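PDB 5ZLI: glutamine synthetase from Helicobacter pylori, which belongs to the glutamine synthetase family and forms a twelve-subunit assembly in which each chain joins a beta-Grasp domain to a larger catalytic domain. Local coordinates for residues Met254-His257 with Thr262-Phe265. Sequence-based numbering, arbitrary orientation.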
# COMPACT_ATOMS: atom_id res chain seq x y z
N MET B 254 -2.51 -37.79 -4.66
CA MET B 254 -2.98 -37.21 -5.89
C MET B 254 -4.38 -36.66 -5.75
O MET B 254 -4.80 -35.84 -6.58
CB MET B 254 -2.88 -38.26 -6.95
CG MET B 254 -1.49 -38.41 -7.46
SD MET B 254 -1.07 -36.95 -8.37
CE MET B 254 -1.91 -37.32 -9.90
N VAL B 255 -5.16 -37.21 -4.81
CA VAL B 255 -6.52 -36.72 -4.58
C VAL B 255 -6.50 -35.50 -3.69
O VAL B 255 -7.19 -34.52 -3.97
CB VAL B 255 -7.42 -37.83 -4.02
CG1 VAL B 255 -8.67 -37.24 -3.38
CG2 VAL B 255 -7.79 -38.76 -5.16
N ALA B 256 -5.71 -35.55 -2.62
CA ALA B 256 -5.35 -34.31 -1.93
C ALA B 256 -4.95 -33.24 -2.95
O ALA B 256 -5.32 -32.07 -2.80
CB ALA B 256 -4.22 -34.56 -0.94
N HIS B 257 -4.18 -33.63 -3.98
CA HIS B 257 -3.67 -32.68 -4.97
C HIS B 257 -4.75 -32.11 -5.90
O HIS B 257 -4.70 -30.92 -6.25
CB HIS B 257 -2.57 -33.32 -5.78
CG HIS B 257 -2.08 -32.43 -6.87
ND1 HIS B 257 -1.17 -31.41 -6.65
CD2 HIS B 257 -2.41 -32.37 -8.18
CE1 HIS B 257 -0.96 -30.77 -7.78
NE2 HIS B 257 -1.70 -31.33 -8.72
N THR B 262 -2.24 -30.94 -0.06
CA THR B 262 -0.98 -31.66 -0.09
C THR B 262 -0.99 -32.66 1.04
O THR B 262 -1.29 -32.29 2.18
CB THR B 262 0.22 -30.70 0.03
OG1 THR B 262 1.40 -31.44 0.36
CG2 THR B 262 -0.06 -29.59 1.05
N ALA B 263 -0.72 -33.91 0.72
CA ALA B 263 -0.81 -35.01 1.67
C ALA B 263 0.58 -35.40 2.16
O ALA B 263 1.58 -34.95 1.62
CB ALA B 263 -1.50 -36.20 1.01
N THR B 264 0.62 -36.21 3.21
CA THR B 264 1.86 -36.84 3.67
C THR B 264 1.52 -38.06 4.50
O THR B 264 0.52 -38.07 5.22
CB THR B 264 2.77 -35.92 4.53
OG1 THR B 264 3.78 -36.71 5.21
CG2 THR B 264 1.98 -35.19 5.55
N PHE B 265 2.34 -39.10 4.37
CA PHE B 265 2.27 -40.20 5.31
C PHE B 265 3.42 -40.18 6.33
O PHE B 265 3.59 -41.17 7.05
CB PHE B 265 2.24 -41.52 4.60
CG PHE B 265 1.00 -41.76 3.78
CD1 PHE B 265 0.82 -41.12 2.58
CD2 PHE B 265 0.08 -42.71 4.16
CE1 PHE B 265 -0.27 -41.39 1.81
CE2 PHE B 265 -1.01 -42.97 3.39
CZ PHE B 265 -1.19 -42.33 2.23
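Thr262 OG1 is held by two neighbouring subunits, hydrogen-bonding Phe180 O of one and Tyr479 OH of another, while the backbone of the same residue packs against Ala256. The side chain starts out away from residues 254-257, and with OG1 trans to the backbone N (chi1 164°) the hydroxyl is carried out on the side turned from Ala256, where Phe180 and Tyr479 of the other subunits meet it. Thr262 thus has two faces: its polar branch serves the subunit interface, and its backbone N lies near the methyl of Ala256.

The helix-facing side illustrates how a short connection can fold a strand back beside the helix that precedes it. Ala256 points its methyl at the strand, and Ala263 points its own methyl back, the two CB atoms meeting at 3.7 Å in apolar contact. Ala256 CB also lies 3.9 Å from Ala263 N and 4.2 Å from Thr262 N, so the methyl rests on the start of the strand as well as on the opposing side chain. With just a methyl on each side, the main chains can come close, Ala256 CA lying 5.8 Å from Ala263 CA. The join is buried but modest, about 100 Å² summed over both sides, and it rests on packing rather than polar bonds between the segments.

Within the catalytic domain, strand 262-264 pairs antiparallel with strand 133-145 through backbone bonds of Thr262 with Phe145 and Thr264 with Phe143. Ala256 also touches Ile144 of that strand, while Phe265, just past the strand's end, lies on Leu248, Lys249 and Val252, earlier in helix 238-258.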